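Local atomic coordinates of catalase (Corynebacterium glutamicum, PDB entry 4B7H), a protein that breaks down hydrogen peroxide to water and oxygen at a heme, binds NADPH, and is inhibited by nitric oxide. Residues N143-F148 with V190-G195; H205-G210 with F230-G235. All blocks are in the same frame, centred on the assembly; numbering follows the deposited sequence.

Contacts 1 and 2 lie side by side, their centres about 14 Å apart, and come in series along the chain. Contact 1 joins the loop after strand 135-142 to helix 187-194. Contact 2 follows, pairing strand 208-209 with the end of strand 223-232 in the antiparallel sheet of the catalase fold. The two touch through Asn143 and Thr144. Asn143 ND2 is 3.1 Å from Gln206 OE1, a probable weak hydrogen bond, and Thr144 C packs on Phe209 CD1 at 3.3 Å. Together they lie between two cofactors: Pro145 and Tyr192 belong to the NADPH pocket, Phe147 and Gly210 to the heme pocket.

Contact 1. Residues N143-F148 with V190-G195; sequences NTPTFF and VTYLMG. With NDP (NADPH dihydro-nicotinamide-adenine-dinucleotide phosphate), chain H.
Tyr192 and Asn143 open the tight half of this contact: the Tyr192 hydroxyl donates to Asn143 O at 2.8 Å, in the carbonyl plane and on a lone pair. Arg197 NH1 is a second hydrogen-bond partner of the same hydroxyl. The ring stands with CG anti to the backbone N (chi1 -169°), and this carries the hydroxyl from the helix to the loop. Thr144 CB lies over one ring face, a CH-pi contact at 3.9 Å from the centroid. Pro145 meets the same ring tip to tip, CD to Tyr192 CE2 at 3.5 Å. Thr144 OG1 accepts from Thr146 N at 3.1 Å, which makes an ST turn, and also bonds to Gln189. This half is part of the NADPH site of the catalase fold. Tyr192 CE2 is 3.5 Å from C2A of the adenine, and Pro145 CG is 3.6 Å from C4N of the nicotinamide. The loop and helix thus touch both ends of the folded dinucleotide.

The other half is looser and wholly apolar, though it too is buried. Phe148 turns its ring edge to the helix. Val190 CG2 lies near the ring plane, 3.8 Å from Phe148 CD1. Leu193 CD2 comes to Phe148 CZ at 4.1 Å. No hydrogen bond joins the segments here. The Trp180 ring of helix 173-182 meets the Phe148 ring with the planes about 15° apart, and Trp180 also touches Val190 and Leu193.

Contact 2. Residues H205-G210 with F230-G235; sequences HQDGFG and FKTRQG
Asp207 and Lys231 form a salt bridge, OD2 to NZ at 2.8 Å, beside an antiparallel strand pair of the catalase sheet. The ammonium meets OD2 from above the carboxylate plane, 41° out of it. The lysine chain bends at chi2 (-63°) and chi3 (-67°), which brings NZ back over the acid. The other oxygen, OD1, accepts from Thr232 N at 2.9 Å, nearly along its C-O direction. One carboxylate is thus gripped at both oxygens by the facing strand. Trp236 adds a weak bond to OD2.

Next to it, Gly208 and Phe230 are a hydrogen-bonded pair, with Gly208 N to Phe230 O at 2.9 Å and Phe230 N to Gly208 O at 2.8 Å. Gly208 leaves room for the Phe230 ring, whose CD2 packs on Gly208 C at 3.6 Å. Trp271 and Val273 of strand 270-279 touch this phenylalanine.

Past the bridge, the chain turns after Thr232. Its OG1 accepts from Gln234 N and Gly235 N, which makes an ST turn and an ST motif, and it also hydrogen-bonds to the backbone O of Arg204. Thr232 CB rests on Gln206 O at 3.3 Å. Farthest out, in a partly exposed region, Gln234 CB lies over one face of the His205 ring, 4.0 Å from its centroid and offset toward the rim. Gly235 O lies at the edge of the same ring, near its plane, 3.3 Å from His205 CD2.

Contact 1. Residues N143-F148 with V190-G195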
loop_
_atom_site.group_PDB
_atom_site.type_symbol
_atom_site.label_atom_id
_atom_site.label_comp_id
_atom_site.label_asym_id
_atom_site.label_seq_id
_atom_site.Cartn_x
_atom_site.Cartn_y
_atom_site.Cartn_z
ATOM N N ASN A 143 1.426 -10.130 30.541
ATOM C CA ASN A 143 1.281 -11.009 31.701
ATOM C C ASN A 143 2.438 -10.884 32.714
ATOM O O ASN A 143 2.676 -11.804 33.509
ATOM C CB ASN A 143 1.117 -12.465 31.252
ATOM C CG ASN A 143 2.389 -13.035 30.676
ATOM O OD1 ASN A 143 3.320 -12.296 30.349
ATOM N ND2 ASN A 143 2.443 -14.350 30.546
ATOM N N THR A 144 3.136 -9.746 32.673
ATOM C CA THR A 144 4.219 -9.402 33.596
ATOM C C THR A 144 4.054 -7.959 34.070
ATOM O O THR A 144 3.628 -7.088 33.297
ATOM C CB THR A 144 5.604 -9.519 32.927
ATOM O OG1 THR A 144 6.575 -8.857 33.745
ATOM C CG2 THR A 144 5.592 -8.877 31.528
ATOM N N PRO A 145 4.398 -7.692 35.342
ATOM C CA PRO A 145 4.278 -6.345 35.908
ATOM C C PRO A 145 5.422 -5.426 35.472
ATOM O O PRO A 145 5.409 -4.238 35.798
ATOM C CB PRO A 145 4.367 -6.605 37.418
ATOM C CG PRO A 145 5.300 -7.783 37.496
ATOM C CD PRO A 145 4.827 -8.666 36.362
ATOM N N THR A 146 6.390 -5.964 34.734
ATOM C CA THR A 146 7.581 -5.210 34.357
ATOM C C THR A 146 7.949 -5.504 32.894
ATOM O O THR A 146 7.163 -6.114 32.174
ATOM C CB THR A 146 8.741 -5.502 35.360
ATOM O OG1 THR A 146 9.852 -4.640 35.105
ATOM C CG2 THR A 146 9.179 -6.966 35.297
ATOM N N PHE A 147 9.114 -5.052 32.438
ATOM C CA PHE A 147 9.542 -5.328 31.065
ATOM C C PHE A 147 11.055 -5.192 30.966
ATOM O O PHE A 147 11.710 -4.818 31.943
ATOM C CB PHE A 147 8.843 -4.390 30.083
ATOM C CG PHE A 147 8.792 -4.905 28.658
ATOM C CD1 PHE A 147 8.055 -6.037 28.345
ATOM C CD2 PHE A 147 9.438 -4.225 27.634
ATOM C CE1 PHE A 147 7.983 -6.511 27.028
ATOM C CE2 PHE A 147 9.374 -4.687 26.317
ATOM C CZ PHE A 147 8.636 -5.826 26.017
ATOM N N PHE A 148 11.590 -5.472 29.778
ATOM C CA PHE A 148 13.024 -5.647 29.570
ATOM C C PHE A 148 13.836 -4.356 29.523
ATOM O O PHE A 148 15.064 -4.405 29.639
ATOM C CB PHE A 148 13.281 -6.364 28.240
ATOM C CG PHE A 148 12.618 -7.714 28.111
ATOM C CD1 PHE A 148 13.284 -8.872 28.502
ATOM C CD2 PHE A 148 11.351 -7.829 27.541
ATOM C CE1 PHE A 148 12.685 -10.125 28.352
ATOM C CE2 PHE A 148 10.747 -9.082 27.388
ATOM C CZ PHE A 148 11.419 -10.224 27.791
ATOM N N VAL A 190 13.907 -10.747 32.417
ATOM C CA VAL A 190 14.440 -12.040 32.000
ATOM C C VAL A 190 14.294 -13.075 33.124
ATOM O O VAL A 190 13.974 -14.240 32.864
ATOM C CB VAL A 190 15.886 -11.937 31.477
ATOM C CG1 VAL A 190 16.432 -13.311 31.152
ATOM C CG2 VAL A 190 15.925 -11.056 30.233
ATOM N N THR A 191 14.462 -12.646 34.374
ATOM C CA THR A 191 14.260 -13.552 35.503
ATOM C C THR A 191 12.800 -14.022 35.566
ATOM O O THR A 191 12.524 -15.205 35.786
ATOM C CB THR A 191 14.688 -12.879 36.815
ATOM O OG1 THR A 191 16.063 -12.497 36.717
ATOM C CG2 THR A 191 14.520 -13.825 37.995
ATOM N N TYR A 192 11.868 -13.100 35.338
ATOM C CA TYR A 192 10.448 -13.443 35.292
ATOM C C TYR A 192 10.145 -14.396 34.127
ATOM O O TYR A 192 9.437 -15.397 34.287
ATOM C CB TYR A 192 9.645 -12.148 35.173
ATOM C CG TYR A 192 8.147 -12.222 35.366
ATOM C CD1 TYR A 192 7.308 -12.606 34.324
ATOM C CD2 TYR A 192 7.564 -11.832 36.571
ATOM C CE1 TYR A 192 5.928 -12.641 34.489
ATOM C CE2 TYR A 192 6.180 -11.859 36.742
ATOM C CZ TYR A 192 5.373 -12.265 35.697
ATOM O OH TYR A 192 4.006 -12.279 35.873
ATOM N N LEU A 193 10.694 -14.076 32.957
ATOM C CA LEU A 193 10.486 -14.854 31.735
ATOM C C LEU A 193 11.027 -16.283 31.845
ATOM O O LEU A 193 10.429 -17.239 31.330
ATOM C CB LEU A 193 11.160 -14.149 30.553
ATOM C CG LEU A 193 11.232 -14.917 29.229
ATOM C CD1 LEU A 193 9.845 -15.132 28.614
ATOM C CD2 LEU A 193 12.172 -14.213 28.254
ATOM N N MET A 194 12.178 -16.427 32.494
ATOM C CA MET A 194 12.850 -17.718 32.543
ATOM C C MET A 194 12.284 -18.626 33.637
ATOM O O MET A 194 12.642 -19.800 33.723
ATOM C CB MET A 194 14.358 -17.517 32.721
ATOM C CG MET A 194 15.029 -16.940 31.484
ATOM S SD MET A 194 15.083 -18.133 30.141
ATOM C CE MET A 194 15.240 -17.037 28.731
ATOM N N GLY A 195 11.390 -18.086 34.461
ATOM C CA GLY A 195 10.742 -18.870 35.500
ATOM C C GLY A 195 9.496 -19.563 34.975
ATOM O O GLY A 195 9.277 -19.637 33.755
HETATM P PA NDP H . 5.132 -9.587 47.282
HETATM O O1A NDP H . 5.427 -10.783 48.110
HETATM O O2A NDP H . 4.084 -8.713 47.882
HETATM O O5B NDP H . 4.664 -10.087 45.834
HETATM C C5B NDP H . 5.405 -11.064 45.144
HETATM C C4B NDP H . 4.726 -11.253 43.798
HETATM O O4B NDP H . 5.456 -12.206 43.039
HETATM C C3B NDP H . 3.298 -11.774 43.967
HETATM O O3B NDP H . 2.429 -11.088 43.085
HETATM C C2B NDP H . 3.445 -13.237 43.595
HETATM O O2B NDP H . 2.265 -13.871 43.140
HETATM C C1B NDP H . 4.535 -13.144 42.537
HETATM N N9A NDP H . 5.111 -14.454 42.173
HETATM C C8A NDP H . 4.981 -15.642 42.848
HETATM N N7A NDP H . 5.638 -16.606 42.165
HETATM C C5A NDP H . 6.184 -16.052 41.054
HETATM C C6A NDP H . 6.951 -16.582 40.018
HETATM N N6A NDP H . 6.988 -17.900 39.820
HETATM N N1A NDP H . 7.381 -15.750 39.010
HETATM C C2A NDP H . 7.047 -14.410 39.019
HETATM N N3A NDP H . 6.284 -13.891 40.046
HETATM C C4A NDP H . 5.859 -14.701 41.048
HETATM O O3 NDP H . 6.522 -8.794 47.030
HETATM P PN NDP H . 6.675 -7.432 46.174
HETATM O O1N NDP H . 5.354 -6.984 45.649
HETATM O O2N NDP H . 7.511 -6.523 46.993
HETATM O O5D NDP H . 7.578 -7.891 44.922
HETATM C C5D NDP H . 8.662 -8.781 45.116
HETATM C C4D NDP H . 9.114 -9.319 43.774
HETATM O O4D NDP H . 8.051 -10.053 43.198
HETATM C C3D NDP H . 9.442 -8.194 42.805
HETATM O O3D NDP H . 10.819 -7.849 42.858
HETATM C C2D NDP H . 9.016 -8.766 41.465
HETATM O O2D NDP H . 10.106 -9.408 40.863
HETATM C C1D NDP H . 7.980 -9.836 41.794
HETATM N N1N NDP H . 6.615 -9.417 41.409
HETATM C C2N NDP H . 6.184 -8.172 41.765
HETATM C C3N NDP H . 4.918 -7.708 41.446
HETATM C C7N NDP H . 4.550 -6.322 41.867
HETATM O O7N NDP H . 3.629 -5.611 41.091
HETATM N N7N NDP H . 5.113 -5.782 42.943
HETATM C C4N NDP H . 3.919 -8.550 40.681
HETATM C C5N NDP H . 4.492 -9.896 40.340
HETATM C C6N NDP H . 5.788 -10.260 40.709
HETATM P P2B NDP H . 1.330 -14.704 44.162
HETATM O O1X NDP H . 2.194 -15.747 44.839
HETATM O O2X NDP H . 0.750 -13.733 45.168
HETATM O O3X NDP H . 0.230 -15.343 43.333
#

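Contact 2. Residues H205-G210 with F230-G235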
loop_
_atom_site.group_PDB
_atom_site.type_symbol
_atom_site.label_atom_id
_atom_site.label_comp_id
_atom_site.label_asym_id
_atom_site.label_seq_id
_atom_site.Cartn_x
_atom_site.Cartn_y
_atom_site.Cartn_z
ATOM N N HIS A 205 -5.185 -18.672 32.424
ATOM C CA HIS A 205 -4.440 -19.008 33.631
ATOM C C HIS A 205 -3.177 -18.167 33.805
ATOM O O HIS A 205 -2.089 -18.690 34.079
ATOM C CB HIS A 205 -4.099 -20.499 33.621
ATOM C CG HIS A 205 -5.302 -21.387 33.728
ATOM N ND1 HIS A 205 -6.012 -21.827 32.631
ATOM C CD2 HIS A 205 -5.936 -21.895 34.813
ATOM C CE1 HIS A 205 -7.019 -22.583 33.032
ATOM N NE2 HIS A 205 -6.999 -22.636 34.352
ATOM N N GLN A 206 -3.339 -16.857 33.638
ATOM C CA GLN A 206 -2.258 -15.899 33.844
ATOM C C GLN A 206 -2.886 -14.590 34.284
ATOM O O GLN A 206 -4.032 -14.290 33.924
ATOM C CB GLN A 206 -1.470 -15.677 32.545
ATOM C CG GLN A 206 -2.292 -14.961 31.478
ATOM C CD GLN A 206 -1.643 -14.933 30.119
ATOM O OE1 GLN A 206 -0.450 -15.228 29.963
ATOM N NE2 GLN A 206 -2.435 -14.585 29.112
ATOM N N ASP A 207 -2.153 -13.821 35.083
ATOM C CA ASP A 207 -2.549 -12.451 35.375
ATOM C C ASP A 207 -2.256 -11.560 34.176
ATOM O O ASP A 207 -1.461 -11.915 33.295
ATOM C CB ASP A 207 -1.743 -11.877 36.541
ATOM C CG ASP A 207 -2.126 -12.451 37.892
ATOM O OD1 ASP A 207 -3.257 -12.966 38.058
ATOM O OD2 ASP A 207 -1.278 -12.333 38.808
ATOM N N GLY A 208 -2.862 -10.376 34.182
ATOM C CA GLY A 208 -2.465 -9.316 33.275
ATOM C C GLY A 208 -2.040 -8.106 34.082
ATOM O O GLY A 208 -2.404 -7.970 35.256
ATOM N N PHE A 209 -1.273 -7.217 33.458
ATOM C CA PHE A 209 -0.791 -6.006 34.122
ATOM C C PHE A 209 -0.701 -4.883 33.111
ATOM O O PHE A 209 -0.392 -5.137 31.947
ATOM C CB PHE A 209 0.617 -6.208 34.685
ATOM C CG PHE A 209 0.751 -7.385 35.609
ATOM C CD1 PHE A 209 1.014 -8.647 35.099
ATOM C CD2 PHE A 209 0.647 -7.233 36.989
ATOM C CE1 PHE A 209 1.157 -9.748 35.934
ATOM C CE2 PHE A 209 0.792 -8.328 37.838
ATOM C CZ PHE A 209 1.041 -9.590 37.310
ATOM N N GLY A 210 -0.937 -3.644 33.536
ATOM C CA GLY A 210 -0.646 -2.508 32.678
ATOM C C GLY A 210 0.853 -2.277 32.570
ATOM O O GLY A 210 1.332 -1.636 31.629
ATOM N N PHE A 230 -4.560 -7.247 36.815
ATOM C CA PHE A 230 -5.719 -8.049 36.459
ATOM C C PHE A 230 -5.473 -9.462 36.978
ATOM O O PHE A 230 -4.656 -10.207 36.422
ATOM C CB PHE A 230 -5.937 -8.019 34.940
ATOM C CG PHE A 230 -5.965 -6.622 34.368
ATOM C CD1 PHE A 230 -6.957 -5.725 34.744
ATOM C CD2 PHE A 230 -4.996 -6.203 33.471
ATOM C CE1 PHE A 230 -6.983 -4.434 34.230
ATOM C CE2 PHE A 230 -5.019 -4.914 32.952
ATOM C CZ PHE A 230 -6.008 -4.029 33.335
ATOM N N LYS A 231 -6.146 -9.812 38.075
ATOM C CA LYS A 231 -5.806 -11.024 38.814
ATOM C C LYS A 231 -6.718 -12.176 38.399
ATOM O O LYS A 231 -7.938 -12.124 38.596
ATOM C CB LYS A 231 -5.866 -10.780 40.330
ATOM C CG LYS A 231 -5.021 -9.589 40.811
ATOM C CD LYS A 231 -3.532 -9.775 40.549
ATOM C CE LYS A 231 -2.944 -10.898 41.397
ATOM N NZ LYS A 231 -1.454 -10.977 41.239
ATOM N N THR A 232 -6.127 -13.208 37.805
ATOM C CA THR A 232 -6.925 -14.279 37.227
ATOM C C THR A 232 -7.692 -15.082 38.274
ATOM O O THR A 232 -7.126 -15.530 39.269
ATOM C CB THR A 232 -6.076 -15.239 36.379
ATOM O OG1 THR A 232 -6.885 -16.367 36.031
ATOM C CG2 THR A 232 -4.846 -15.714 37.149
ATOM N N ARG A 233 -8.990 -15.256 38.048
ATOM C CA ARG A 233 -9.785 -16.101 38.926
ATOM C C ARG A 233 -9.560 -17.580 38.655
ATOM O O ARG A 233 -9.907 -18.430 39.484
ATOM C CB ARG A 233 -11.266 -15.769 38.801
ATOM C CG ARG A 233 -11.642 -14.500 39.508
ATOM C CD ARG A 233 -13.101 -14.504 39.904
ATOM N NE ARG A 233 -13.504 -13.180 40.350
ATOM C CZ ARG A 233 -14.764 -12.790 40.496
ATOM N NH1 ARG A 233 -15.755 -13.632 40.237
ATOM N NH2 ARG A 233 -15.027 -11.558 40.901
ATOM N N GLN A 234 -8.985 -17.884 37.495
ATOM C CA GLN A 234 -8.669 -19.261 37.127
ATOM C C GLN A 234 -7.356 -19.716 37.772
ATOM O O GLN A 234 -7.118 -20.919 37.935
ATOM C CB GLN A 234 -8.598 -19.397 35.602
ATOM C CG GLN A 234 -9.939 -19.164 34.894
ATOM C CD GLN A 234 -10.424 -17.716 34.933
ATOM O OE1 GLN A 234 -11.531 -17.437 35.402
ATOM N NE2 GLN A 234 -9.603 -16.793 34.432
ATOM N N GLY A 235 -6.524 -18.742 38.141
ATOM C CA GLY A 235 -5.245 -18.988 38.791
ATOM C C GLY A 235 -4.110 -19.171 37.799
ATOM O O GLY A 235 -4.333 -19.678 36.697
#